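Local coordinates for protein alpha-fucosidase (Bifidobacterium bifidum, PDB 2EAD) that catalyses the hydrolytic release of alpha-1,2-linked L-fucose, this chain being the catalytic part of a longer calcium-binding protein that probably sits in the membrane, at residues 45-50 with 756-761; 56-61 with 187-192; 181-186 with 314-319; 213-218 with 403-408; 328-333 with 437-442. The protein carries 1 engineered substitution. One frame throughout, in Å; residues are numbered along the deposited sequence.

How the contacts relate
From the N terminus, contact 1 opens first, on helix 42-50, and closes last, at 756-761, so its loop encloses the other four. Contact 2 joins the two sheets of the N-terminal beta domain near a calcium ion. Before it closes at 187-192, contact 3 has opened at 181-186 on the neighbouring strand, so the two cross; contact 3 ends on helix 316-331. Contact 4 runs from 213-218, at the far edge strand of the same sheet, to a loop at 403-408, crossing contact 3. Contact 5 opens further along helix 316-331 and crosses contact 4. Contacts 1, 3 and 4 tie the beta domain to the family 95 catalytic region, while contact 5 lies within that region.

Contact 1: residues 45-50 with 756-761; sequences NRWQQT and NLFDYH
An Asx turn at Asn756 meets the backbone of Gln48 and Gln49 in helix 42-50, joining the N-terminal beta domain to the loop between helices 738-751 and 767-780 of the catalytic region. Within the turn, Asn756 OD1 accepts from the backbone N of Phe758 at 3.0 Å. The same amide reaches across with its other atom: ND2 donates to Gln48 O at 3.0 Å, coming from above the plane of that carbonyl with an N-H...O angle of 147°. A backbone bond from Asn756 N to Gln49 O, 3.1 Å long, grips the next carbonyl. With CG lying between the backbone N and the carbonyl carbon (chi1 61°), the amide folds back over its own main chain, where it can serve turn and helix together. ND2 has a further acceptor in Thr51 O. Phe758 turns its ring edge to Gln48 O, while Tyr378 of helix 365-386 and Pro53 also touch the ring. The indole of Trp47, whose NE1 bonds Thr62 OG1, approaches obliquely, bringing CH2 to 4.4 Å from Phe758 CE2. Closer still, CD2 of Phe758 lies 3.2 Å from Gln48 O.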
# COMPACT_ATOMS: atom_id res chain seq x y z
N ASN A 45 -6.13 1.31 22.52
CA ASN A 45 -6.28 2.61 21.86
C ASN A 45 -5.03 3.50 22.04
O ASN A 45 -4.63 4.23 21.15
CB ASN A 45 -7.51 3.35 22.34
CG ASN A 45 -7.61 4.72 21.69
OD1 ASN A 45 -7.76 4.81 20.50
ND2 ASN A 45 -7.45 5.77 22.48
N ARG A 46 -4.45 3.47 23.24
CA ARG A 46 -3.22 4.19 23.48
C ARG A 46 -2.07 3.72 22.54
O ARG A 46 -1.38 4.53 21.96
CB ARG A 46 -2.83 4.05 24.94
CG ARG A 46 -1.47 4.69 25.24
CD ARG A 46 -1.64 6.09 25.67
NE ARG A 46 -2.76 6.27 26.59
CZ ARG A 46 -3.21 7.47 26.89
NH1 ARG A 46 -2.57 8.52 26.39
NH2 ARG A 46 -4.25 7.62 27.70
N TRP A 47 -1.90 2.40 22.37
CA TRP A 47 -0.94 1.85 21.41
C TRP A 47 -1.05 2.54 20.04
O TRP A 47 -0.07 3.08 19.52
CB TRP A 47 -1.10 0.29 21.26
CG TRP A 47 -0.24 -0.22 20.10
CD1 TRP A 47 1.10 -0.53 20.14
CD2 TRP A 47 -0.65 -0.38 18.73
NE1 TRP A 47 1.53 -0.92 18.89
CE2 TRP A 47 0.48 -0.82 18.00
CE3 TRP A 47 -1.88 -0.24 18.07
CZ2 TRP A 47 0.44 -1.07 16.63
CZ3 TRP A 47 -1.93 -0.51 16.70
CH2 TRP A 47 -0.77 -0.91 16.00
N GLN A 48 -2.25 2.54 19.48
CA GLN A 48 -2.41 2.96 18.08
C GLN A 48 -2.17 4.45 17.82
O GLN A 48 -1.84 4.83 16.68
CB GLN A 48 -3.79 2.54 17.52
CG GLN A 48 -4.98 3.34 18.04
CD GLN A 48 -6.28 3.04 17.30
OE1 GLN A 48 -6.25 2.57 16.15
NE2 GLN A 48 -7.44 3.30 17.95
N GLN A 49 -2.35 5.28 18.85
CA GLN A 49 -2.34 6.73 18.72
C GLN A 49 -1.01 7.35 19.13
O GLN A 49 -0.73 8.49 18.77
CB GLN A 49 -3.47 7.35 19.54
CG GLN A 49 -4.91 6.89 19.11
CD GLN A 49 -6.03 7.87 19.45
OE1 GLN A 49 -7.21 7.47 19.62
NE2 GLN A 49 -5.70 9.17 19.46
N THR A 50 -0.18 6.60 19.88
CA THR A 50 0.99 7.20 20.56
C THR A 50 2.33 6.49 20.38
O THR A 50 3.39 7.09 20.66
CB THR A 50 0.70 7.37 22.08
OG1 THR A 50 0.71 6.09 22.73
CG2 THR A 50 -0.68 8.01 22.29
N ASN A 756 1.02 10.05 16.79
CA ASN A 756 2.16 9.37 16.19
C ASN A 756 2.17 9.40 14.66
O ASN A 756 2.99 8.72 14.03
CB ASN A 756 2.23 7.90 16.67
CG ASN A 756 1.00 7.11 16.26
OD1 ASN A 756 0.08 7.64 15.60
ND2 ASN A 756 0.98 5.84 16.65
N LEU A 757 1.26 10.22 14.10
CA LEU A 757 1.03 10.36 12.65
C LEU A 757 0.63 9.07 11.92
O LEU A 757 0.71 9.00 10.69
CB LEU A 757 2.23 11.02 11.95
CG LEU A 757 2.73 12.32 12.60
CD1 LEU A 757 3.82 13.03 11.75
CD2 LEU A 757 1.54 13.25 12.85
N PHE A 758 0.13 8.09 12.67
CA PHE A 758 -0.63 7.00 12.04
C PHE A 758 -1.94 7.55 11.47
O PHE A 758 -2.71 8.22 12.18
CB PHE A 758 -0.98 5.92 13.06
CG PHE A 758 0.05 4.82 13.20
CD1 PHE A 758 1.12 4.71 12.30
CD2 PHE A 758 -0.10 3.86 14.21
CE1 PHE A 758 2.07 3.68 12.44
CE2 PHE A 758 0.82 2.84 14.35
CZ PHE A 758 1.90 2.74 13.47
N ASP A 759 -2.18 7.26 10.20
CA ASP A 759 -3.45 7.57 9.53
C ASP A 759 -4.56 6.76 10.20
O ASP A 759 -4.33 5.58 10.55
CB ASP A 759 -3.37 7.12 8.07
CG ASP A 759 -4.70 7.13 7.36
OD1 ASP A 759 -5.11 8.22 6.96
OD2 ASP A 759 -5.34 6.06 7.16
N TYR A 760 -5.75 7.35 10.31
CA TYR A 760 -6.87 6.60 10.86
C TYR A 760 -8.17 6.70 10.08
O TYR A 760 -8.42 7.66 9.36
CB TYR A 760 -7.07 6.91 12.34
CG TYR A 760 -7.68 8.26 12.71
CD1 TYR A 760 -9.08 8.45 12.71
CD2 TYR A 760 -6.87 9.32 13.16
CE1 TYR A 760 -9.64 9.69 13.09
CE2 TYR A 760 -7.42 10.53 13.56
CZ TYR A 760 -8.80 10.71 13.52
OH TYR A 760 -9.33 11.91 13.91
N HIS A 761 -9.04 5.73 10.33
CA HIS A 761 -10.29 5.56 9.59
C HIS A 761 -11.54 6.07 10.35
O HIS A 761 -12.45 6.58 9.70
CB HIS A 761 -10.38 4.10 9.13
CG HIS A 761 -11.70 3.70 8.52
ND1 HIS A 761 -12.83 3.47 9.28
CD2 HIS A 761 -12.04 3.45 7.24
CE1 HIS A 761 -13.82 3.11 8.48
NE2 HIS A 761 -13.37 3.09 7.24

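Contact 2: residues 56-61 with 187-192; sequences NGKIGG and PDNVMV. With CA (calcium ion), chain D.
Strands 59-61 and 190-192 run nearly parallel, 21° apart in direction with their axes 8.0 Å from each other, and belong to two different antiparallel sheets that pack face to face in the beta-sandwich of the N-terminal domain. Side chains, not backbone bonds, fill the gap. A G1 beta bulge, where Asn189 and Val190 both face Ser185, leads into the second strand; a tight turn leads into the first. Asn56 holds that turn: its OD1 accepts from both Lys58 N at 2.9 Å and Ile59 N at 2.7 Å, giving an Asx turn and an Asx motif at once. Its ND2 reaches over to Ser185 O, on the strand opposite the bulged pair. In the sheet interface, Ile59 CD1 rests 3.8 Å from Met191 CB. Met191 leaves with CG anti to the backbone N (chi1 -179°), runs straight and bends at its last bond, laying CE 3.6 Å from Gly61 N, with the methyl against the glycine backbone. At the outer end, Lys58 NZ makes a weak bond to Asn189 OD1, the two side chains crossing at about a right angle. Replacing Asn56 with a leucine would probably leave the N-H groups of Lys58 and Ile59 without their shared acceptor and let the turn shift. That matters because Gly57 O, inside the turn, binds the calcium ion at 2.8 Å together with Glu77 OE1, Ser386 O and Leu393 O: one amide thus probably helps to place a metal ligand while bridging to the opposite sheet.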
# COMPACT_ATOMS: atom_id res chain seq x y z
N ASN A 56 12.12 -4.09 9.81
CA ASN A 56 13.04 -4.45 8.72
C ASN A 56 12.31 -5.14 7.57
O ASN A 56 12.91 -5.86 6.79
CB ASN A 56 14.21 -5.34 9.25
CG ASN A 56 13.72 -6.70 9.77
OD1 ASN A 56 12.54 -7.01 9.72
ND2 ASN A 56 14.64 -7.52 10.29
N GLY A 57 11.00 -4.93 7.48
CA GLY A 57 10.16 -5.60 6.47
C GLY A 57 9.59 -6.92 6.99
O GLY A 57 8.60 -7.41 6.45
N LYS A 58 10.19 -7.46 8.05
CA LYS A 58 9.89 -8.82 8.57
C LYS A 58 9.48 -8.73 10.04
O LYS A 58 8.37 -9.12 10.41
CB LYS A 58 11.09 -9.77 8.39
CG LYS A 58 11.57 -9.99 6.92
CD LYS A 58 12.91 -10.82 6.86
CE LYS A 58 12.61 -12.34 7.03
NZ LYS A 58 13.38 -13.14 8.06
N ILE A 59 10.37 -8.21 10.90
CA ILE A 59 9.96 -7.91 12.27
C ILE A 59 9.74 -6.44 12.49
O ILE A 59 10.35 -5.62 11.84
CB ILE A 59 10.93 -8.48 13.37
CG1 ILE A 59 12.37 -7.95 13.19
CG2 ILE A 59 10.78 -10.02 13.44
CD1 ILE A 59 13.42 -8.66 14.08
N GLY A 60 8.87 -6.11 13.44
CA GLY A 60 8.56 -4.72 13.73
C GLY A 60 8.39 -4.54 15.21
O GLY A 60 7.97 -5.46 15.92
N GLY A 61 8.71 -3.35 15.67
CA GLY A 61 8.35 -2.94 17.02
C GLY A 61 7.61 -1.61 16.99
O GLY A 61 7.73 -0.84 16.02
N PRO A 187 19.84 -5.86 6.73
CA PRO A 187 21.00 -6.69 6.33
C PRO A 187 21.37 -7.83 7.30
O PRO A 187 21.81 -8.89 6.84
CB PRO A 187 22.14 -5.68 6.21
CG PRO A 187 21.47 -4.38 5.95
CD PRO A 187 20.20 -4.43 6.78
N ASP A 188 21.20 -7.62 8.59
CA ASP A 188 21.53 -8.63 9.59
C ASP A 188 20.29 -9.28 10.20
O ASP A 188 20.38 -10.09 11.12
CB ASP A 188 22.48 -8.03 10.67
CG ASP A 188 23.89 -7.80 10.13
OD1 ASP A 188 24.52 -8.79 9.70
OD2 ASP A 188 24.36 -6.63 10.07
N ASN A 189 19.12 -8.95 9.64
CA ASN A 189 17.85 -9.61 9.98
C ASN A 189 17.52 -9.66 11.48
O ASN A 189 17.07 -10.69 12.01
CB ASN A 189 17.79 -11.01 9.33
CG ASN A 189 16.39 -11.57 9.28
OD1 ASN A 189 15.42 -10.83 9.39
ND2 ASN A 189 16.27 -12.89 9.14
N VAL A 190 17.73 -8.54 12.16
CA VAL A 190 17.76 -8.57 13.63
C VAL A 190 17.35 -7.24 14.22
O VAL A 190 17.72 -6.19 13.69
CB VAL A 190 19.20 -8.98 14.15
CG1 VAL A 190 20.30 -7.91 13.74
CG2 VAL A 190 19.21 -9.31 15.65
N MET A 191 16.60 -7.31 15.32
CA MET A 191 16.18 -6.13 16.08
C MET A 191 17.20 -5.87 17.18
O MET A 191 17.65 -6.81 17.88
CB MET A 191 14.81 -6.37 16.72
CG MET A 191 14.27 -5.21 17.52
SD MET A 191 12.59 -5.46 18.16
CE MET A 191 11.58 -5.26 16.67
N VAL A 192 17.58 -4.60 17.32
CA VAL A 192 18.57 -4.19 18.32
C VAL A 192 17.95 -3.24 19.32
O VAL A 192 17.26 -2.27 18.95
CB VAL A 192 19.80 -3.54 17.65
CG1 VAL A 192 20.81 -3.04 18.71
CG2 VAL A 192 20.44 -4.50 16.68
CA CA D . 6.00 -7.43 5.30

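Contact 3: residues 181-186 with 314-319; sequences EYFASN and KGYTAV
Polar contacts come first: Tyr316 OH donates to Glu181 OE1. The modelled separation of 2.4 Å is shorter than such bonds normally are, so its exact value is doubtful, but the pairing is plain. The phenol leaves the helix with CG anti to its main-chain N (chi1 172°), which carries the hydroxyl out to the strand; there OE1 lies at the ring edge, near its plane, with carboxylate and ring turned 40° against each other. Glu181 OE2 faces two positive charges, Lys320 and Lys166, which would probably favour an ionised carboxylate. A water makes the second polar link, accepting from Ser185 OG at 2.5 Å and donating to Val319 O at 2.7 Å; Ser185 OG also takes the N-H of Asp188.

Between these two links lies the apolar part. Phe183 points its ring edge at the helix, with CE2 4.0 Å from Tyr316 CE1 and CE1 4.1 Å from Val319 CG1. Its ring is also stacked with His323, one helical turn after Val319. Ser185 CB completes the patch, 4.4 Å from Val319 CG1. A leucine in place of Tyr316 would probably leave Glu181 OE1 without this donor and strip the edge of Phe183 of one of its two neighbours here.

Glu181, Phe183 and Ser185 all point from one face of strand 176-185, and the first turn of helix 316-331 lies over it. This is helix-on-sheet packing, consistent with the helical linker that follows the beta-sandwich domain in glycosidases of this kind.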
# COMPACT_ATOMS: atom_id res chain seq x y z
N GLU A 181 17.90 2.94 22.46
CA GLU A 181 17.88 3.05 21.01
C GLU A 181 17.34 1.72 20.45
O GLU A 181 17.76 0.62 20.88
CB GLU A 181 19.27 3.33 20.49
CG GLU A 181 19.39 3.46 19.01
CD GLU A 181 20.82 3.36 18.56
OE1 GLU A 181 21.38 2.26 18.62
OE2 GLU A 181 21.40 4.39 18.15
N TYR A 182 16.42 1.82 19.50
CA TYR A 182 15.82 0.64 18.89
C TYR A 182 15.86 0.74 17.38
O TYR A 182 15.52 1.77 16.81
CB TYR A 182 14.38 0.52 19.30
CG TYR A 182 14.10 0.56 20.76
CD1 TYR A 182 14.20 -0.61 21.53
CD2 TYR A 182 13.70 1.73 21.38
CE1 TYR A 182 13.90 -0.60 22.86
CE2 TYR A 182 13.42 1.76 22.72
CZ TYR A 182 13.53 0.57 23.45
OH TYR A 182 13.24 0.56 24.78
N PHE A 183 16.29 -0.33 16.73
CA PHE A 183 16.15 -0.45 15.30
C PHE A 183 16.01 -1.90 14.90
O PHE A 183 16.31 -2.82 15.68
CB PHE A 183 17.29 0.24 14.52
CG PHE A 183 18.66 -0.27 14.84
CD1 PHE A 183 19.23 -1.31 14.10
CD2 PHE A 183 19.41 0.32 15.86
CE1 PHE A 183 20.51 -1.78 14.40
CE2 PHE A 183 20.69 -0.13 16.17
CZ PHE A 183 21.25 -1.18 15.43
N ALA A 184 15.55 -2.10 13.67
CA ALA A 184 15.50 -3.44 13.10
C ALA A 184 16.28 -3.46 11.79
O ALA A 184 15.86 -2.84 10.80
CB ALA A 184 14.04 -3.90 12.90
N SER A 185 17.41 -4.16 11.81
CA SER A 185 18.31 -4.27 10.67
C SER A 185 17.74 -5.21 9.64
O SER A 185 17.39 -6.34 9.97
CB SER A 185 19.73 -4.75 11.09
OG SER A 185 20.52 -5.08 9.94
N ASN A 186 17.65 -4.76 8.40
CA ASN A 186 17.39 -5.69 7.31
C ASN A 186 18.66 -6.52 6.93
O ASN A 186 18.58 -7.76 6.84
CB ASN A 186 16.79 -4.95 6.09
CG ASN A 186 16.39 -5.91 4.97
OD1 ASN A 186 17.20 -6.26 4.11
ND2 ASN A 186 15.13 -6.36 4.99
N LYS A 314 29.19 -10.00 15.12
CA LYS A 314 29.42 -8.76 14.37
C LYS A 314 29.63 -7.57 15.29
O LYS A 314 30.52 -6.72 15.04
CB LYS A 314 28.25 -8.47 13.42
CG LYS A 314 28.62 -8.62 11.95
CD LYS A 314 27.50 -8.29 10.97
CE LYS A 314 27.80 -7.06 10.09
NZ LYS A 314 26.84 -6.90 8.88
N GLY A 315 28.79 -7.50 16.32
CA GLY A 315 28.84 -6.47 17.35
C GLY A 315 27.97 -5.27 17.00
O GLY A 315 27.65 -5.04 15.83
N TYR A 316 27.64 -4.49 18.01
CA TYR A 316 26.76 -3.35 17.87
C TYR A 316 27.21 -2.29 16.85
O TYR A 316 26.42 -1.87 16.01
CB TYR A 316 26.52 -2.73 19.24
CG TYR A 316 25.78 -1.42 19.21
CD1 TYR A 316 24.42 -1.35 18.83
CD2 TYR A 316 26.42 -0.24 19.60
CE1 TYR A 316 23.74 -0.13 18.82
CE2 TYR A 316 25.74 0.98 19.58
CZ TYR A 316 24.40 1.03 19.20
OH TYR A 316 23.75 2.26 19.22
N THR A 317 28.47 -1.87 16.92
CA THR A 317 28.99 -0.87 15.98
C THR A 317 28.80 -1.27 14.52
O THR A 317 28.33 -0.45 13.70
CB THR A 317 30.48 -0.52 16.27
OG1 THR A 317 30.57 0.01 17.59
CG2 THR A 317 31.01 0.53 15.29
N ALA A 318 29.15 -2.51 14.19
CA ALA A 318 29.09 -2.98 12.81
C ALA A 318 27.65 -3.18 12.36
O ALA A 318 27.33 -2.95 11.19
CB ALA A 318 29.91 -4.27 12.62
N VAL A 319 26.80 -3.64 13.28
CA VAL A 319 25.38 -3.92 12.97
C VAL A 319 24.65 -2.62 12.78
O VAL A 319 23.92 -2.45 11.80
CB VAL A 319 24.71 -4.80 14.06
CG1 VAL A 319 23.17 -4.89 13.87
CG2 VAL A 319 25.31 -6.18 14.04
O HOH W 1 22.95 -4.42 10.27

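Contact 4: residues 213-218 with 403-408; sequences TNYSKT and VTAGDN
Ser216 and Asp407 clasp each other through two bonds, one to each carboxylate oxygen. The backbone N of Ser216 points almost straight at OD1 of Asp407, 2.8 Å away at an N-H...O angle of 177°, meeting it on the syn side and 16° out of the carboxylate plane. Ser216 OG donates to Asp407 OD2; at 2.5 Å the modelled distance is unusually short. The hydroxyl can join in because OG sits beside its own backbone N, anti to the carbonyl carbon (chi1 -70°). A water closes a further ring, donating to Asp407 OD1 and to Ser216 O, each at 2.8 Å. Just upstream, the chains come close enough for a CA-H...O contact from Gly406 CA to Asn214 O, 3.4 Å long and nearly linear. Residues 213-218 lead into strand 217-225, an outermost strand of the nine-stranded sheet of the N-terminal beta domain, whereas 403-408 belong to a long loop of the catalytic region. Tyr215 packs beside this crossing, its ring edge turned to Ala405 with CD2 3.6 Å from Ala405 CB. The far end of the tyrosine is fixed by a bond from OH to Trp139 O, and Leu79 and Leu137 touch the side chain. Further out, Asp407 O takes part in a bond with Thr81 OG1, Ala405 O is held by Asn412 ND2, and Asn214 ND2 reaches back to Asn212 OD1.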
# COMPACT_ATOMS: atom_id res chain seq x y z
N THR A 213 -1.96 -12.81 24.89
CA THR A 213 -2.77 -13.89 25.50
C THR A 213 -4.13 -14.09 24.84
O THR A 213 -4.92 -14.91 25.33
CB THR A 213 -2.99 -13.69 27.04
OG1 THR A 213 -3.59 -12.41 27.29
CG2 THR A 213 -1.68 -13.81 27.80
N ASN A 214 -4.42 -13.36 23.75
CA ASN A 214 -5.75 -13.40 23.13
C ASN A 214 -5.80 -14.29 21.89
O ASN A 214 -6.84 -14.40 21.23
CB ASN A 214 -6.22 -11.97 22.81
CG ASN A 214 -6.37 -11.12 24.06
OD1 ASN A 214 -7.33 -11.28 24.81
ND2 ASN A 214 -5.42 -10.21 24.29
N TYR A 215 -4.68 -14.92 21.58
CA TYR A 215 -4.65 -15.99 20.59
C TYR A 215 -4.26 -17.34 21.21
O TYR A 215 -3.59 -17.37 22.24
CB TYR A 215 -3.80 -15.64 19.35
CG TYR A 215 -2.29 -15.47 19.50
CD1 TYR A 215 -1.43 -16.57 19.44
CD2 TYR A 215 -1.72 -14.20 19.63
CE1 TYR A 215 -0.05 -16.42 19.53
CE2 TYR A 215 -0.31 -14.04 19.72
CZ TYR A 215 0.51 -15.17 19.67
OH TYR A 215 1.90 -15.05 19.73
N SER A 216 -4.74 -18.42 20.58
CA SER A 216 -4.56 -19.80 21.07
C SER A 216 -3.18 -20.32 20.74
O SER A 216 -2.72 -20.21 19.59
CB SER A 216 -5.59 -20.73 20.39
OG SER A 216 -6.91 -20.46 20.88
N LYS A 217 -2.55 -20.94 21.74
CA LYS A 217 -1.20 -21.49 21.63
C LYS A 217 -1.09 -22.92 22.19
O LYS A 217 -1.69 -23.25 23.22
CB LYS A 217 -0.20 -20.59 22.35
CG LYS A 217 -0.00 -19.26 21.66
CD LYS A 217 0.47 -18.18 22.60
CE LYS A 217 -0.65 -17.60 23.38
NZ LYS A 217 -0.18 -16.49 24.23
N THR A 218 -0.34 -23.75 21.50
CA THR A 218 -0.12 -25.12 21.93
C THR A 218 1.33 -25.27 22.30
O THR A 218 2.22 -24.90 21.51
CB THR A 218 -0.46 -26.14 20.81
OG1 THR A 218 -1.83 -25.98 20.43
CG2 THR A 218 -0.22 -27.58 21.31
N VAL A 403 -1.38 -4.45 17.74
CA VAL A 403 -1.37 -4.79 19.18
C VAL A 403 -2.47 -5.79 19.53
O VAL A 403 -2.43 -6.45 20.58
CB VAL A 403 -1.48 -3.53 20.09
CG1 VAL A 403 -2.92 -2.95 20.10
CG2 VAL A 403 -1.01 -3.82 21.53
N THR A 404 -3.44 -5.92 18.63
CA THR A 404 -4.59 -6.79 18.82
C THR A 404 -4.37 -8.18 18.22
O THR A 404 -3.61 -8.37 17.26
CB THR A 404 -5.84 -6.17 18.16
OG1 THR A 404 -5.55 -5.93 16.78
CG2 THR A 404 -6.24 -4.85 18.86
N ALA A 405 -5.02 -9.19 18.81
CA ALA A 405 -4.85 -10.58 18.37
C ALA A 405 -6.07 -11.38 18.70
O ALA A 405 -6.68 -11.20 19.74
CB ALA A 405 -3.59 -11.24 18.98
N GLY A 406 -6.43 -12.29 17.80
CA GLY A 406 -7.49 -13.28 18.08
C GLY A 406 -7.31 -14.37 17.05
O GLY A 406 -6.64 -14.15 16.05
N ASP A 407 -7.94 -15.51 17.25
CA ASP A 407 -7.76 -16.63 16.34
C ASP A 407 -8.44 -16.51 15.00
O ASP A 407 -7.88 -16.95 13.99
CB ASP A 407 -8.26 -17.90 17.00
CG ASP A 407 -7.32 -18.38 18.10
OD1 ASP A 407 -6.13 -17.94 18.16
OD2 ASP A 407 -7.77 -19.25 18.87
N ASN A 408 -9.64 -15.93 14.98
CA ASN A 408 -10.51 -16.01 13.81
C ASN A 408 -10.61 -14.72 13.04
O ASN A 408 -10.42 -13.64 13.61
CB ASN A 408 -11.92 -16.42 14.25
CG ASN A 408 -11.94 -17.78 14.96
OD1 ASN A 408 -11.43 -18.77 14.45
ND2 ASN A 408 -12.48 -17.80 16.18
O HOH W 2 -4.19 -19.71 17.22

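Contact 5: residues 328-333 with 437-442; sequences SAIYDR and MGELAE
Arg333 grips Glu439 end-on, one guanidinium nitrogen to each carboxylate oxygen, in a two-bond salt bridge. NH1 reaches the syn lone pair of Glu439 OE1 at 3.0 Å, nearly straight at 173° and in the guanidinium plane. The second bond, from NH2 to OE2, has the same length but is more bent, and the two flat groups are twisted 41° apart. Arg333 comes extended from CG to NE, while Glu439 folds: its CG lies between the backbone N and the carbonyl carbon (chi1 78°) and the chain bends again at the next bond, turning the carboxylate to meet the arginine. NH1 also donates to Asn436 O, and NE makes a weak bond to Ala329 O, so several bonds fix the rotation of the guanidinium. Over one of its faces lies Ile330 CA, 3.7 Å above the plane and toward the rim.

Next to the bridge comes the packing of Ile330. CG1 passes 3.7 Å from Glu439 OE2, CG2 meets Met437 CG at 3.9 Å across a right-angled crossing, and CD1 touches Leu440 CD1 at 4.0 Å. The contact thus sets the last turn of helix 316-331 against the 3-10 segment 438-441 that leads into helix 442-463. Helix 365-386 packs against both, with Ile384 touching Ile330, Thr383 touching Met437 and Leu440, and Arg380 holding the carbonyls of Ile330 and Tyr331.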
# COMPACT_ATOMS: atom_id res chain seq x y z
N SER A 328 19.28 4.35 5.12
CA SER A 328 19.55 5.66 4.49
C SER A 328 19.66 5.60 2.95
O SER A 328 19.24 6.55 2.27
CB SER A 328 20.78 6.37 5.14
OG SER A 328 22.00 5.79 4.70
N ALA A 329 20.17 4.49 2.41
CA ALA A 329 20.26 4.31 0.96
C ALA A 329 18.90 4.51 0.28
O ALA A 329 18.83 5.03 -0.83
CB ALA A 329 20.79 2.93 0.63
N ILE A 330 17.83 4.07 0.94
CA ILE A 330 16.49 4.19 0.35
C ILE A 330 15.86 5.51 0.82
O ILE A 330 15.33 6.27 0.01
CB ILE A 330 15.58 3.00 0.76
CG1 ILE A 330 16.19 1.65 0.34
CG2 ILE A 330 14.11 3.21 0.19
CD1 ILE A 330 15.65 0.46 1.19
N TYR A 331 15.93 5.77 2.12
CA TYR A 331 15.30 6.95 2.71
C TYR A 331 15.77 8.26 2.05
O TYR A 331 14.96 9.15 1.74
CB TYR A 331 15.50 7.00 4.24
CG TYR A 331 14.66 8.11 4.85
CD1 TYR A 331 13.30 7.93 5.10
CD2 TYR A 331 15.23 9.35 5.13
CE1 TYR A 331 12.53 8.98 5.64
CE2 TYR A 331 14.49 10.38 5.65
CZ TYR A 331 13.15 10.21 5.90
OH TYR A 331 12.45 11.29 6.43
N ASP A 332 17.07 8.37 1.83
CA ASP A 332 17.66 9.64 1.37
C ASP A 332 17.56 9.90 -0.13
O ASP A 332 18.04 10.93 -0.60
CB ASP A 332 19.12 9.75 1.84
CG ASP A 332 19.22 10.01 3.34
OD1 ASP A 332 18.27 10.57 3.94
OD2 ASP A 332 20.26 9.66 3.91
N ARG A 333 16.92 9.01 -0.88
CA ARG A 333 16.75 9.19 -2.31
C ARG A 333 15.89 10.39 -2.67
O ARG A 333 16.08 10.98 -3.73
CB ARG A 333 16.10 7.98 -2.97
CG ARG A 333 16.96 6.74 -2.91
CD ARG A 333 16.15 5.54 -3.37
NE ARG A 333 16.98 4.32 -3.30
CZ ARG A 333 16.52 3.09 -3.49
NH1 ARG A 333 15.23 2.87 -3.72
NH2 ARG A 333 17.36 2.07 -3.41
N MET A 437 11.13 4.01 -4.36
CA MET A 437 11.28 2.86 -3.48
C MET A 437 10.89 1.61 -4.27
O MET A 437 10.34 0.68 -3.72
CB MET A 437 10.37 3.00 -2.25
CG MET A 437 10.66 4.26 -1.41
SD MET A 437 9.60 4.38 0.03
CE MET A 437 7.97 4.52 -0.72
N GLY A 438 11.18 1.63 -5.56
CA GLY A 438 10.72 0.62 -6.51
C GLY A 438 10.94 -0.83 -6.09
O GLY A 438 10.03 -1.65 -6.23
N GLU A 439 12.13 -1.16 -5.57
CA GLU A 439 12.41 -2.53 -5.13
C GLU A 439 11.54 -2.97 -3.94
O GLU A 439 11.37 -4.17 -3.68
CB GLU A 439 13.90 -2.72 -4.83
CG GLU A 439 14.37 -2.14 -3.48
CD GLU A 439 14.79 -0.69 -3.56
OE1 GLU A 439 14.26 0.10 -4.39
OE2 GLU A 439 15.66 -0.33 -2.74
N LEU A 440 10.96 -2.01 -3.22
CA LEU A 440 10.06 -2.32 -2.11
C LEU A 440 8.71 -2.88 -2.56
O LEU A 440 7.94 -3.36 -1.74
CB LEU A 440 9.88 -1.12 -1.18
CG LEU A 440 10.96 -0.87 -0.11
CD1 LEU A 440 12.40 -1.20 -0.46
CD2 LEU A 440 10.92 0.48 0.61
N ALA A 441 8.44 -2.76 -3.87
CA ALA A 441 7.26 -3.37 -4.49
C ALA A 441 7.43 -4.89 -4.71
O ALA A 441 6.46 -5.56 -4.96
CB ALA A 441 6.90 -2.66 -5.82
N GLU A 442 8.65 -5.41 -4.58
CA GLU A 442 8.89 -6.83 -4.81
C GLU A 442 7.96 -7.79 -4.04
O GLU A 442 7.42 -8.73 -4.63
CB GLU A 442 10.38 -7.17 -4.59
CG GLU A 442 10.68 -8.69 -4.68
CD GLU A 442 10.36 -9.32 -6.03
OE1 GLU A 442 10.24 -8.58 -7.05
OE2 GLU A 442 10.24 -10.57 -6.08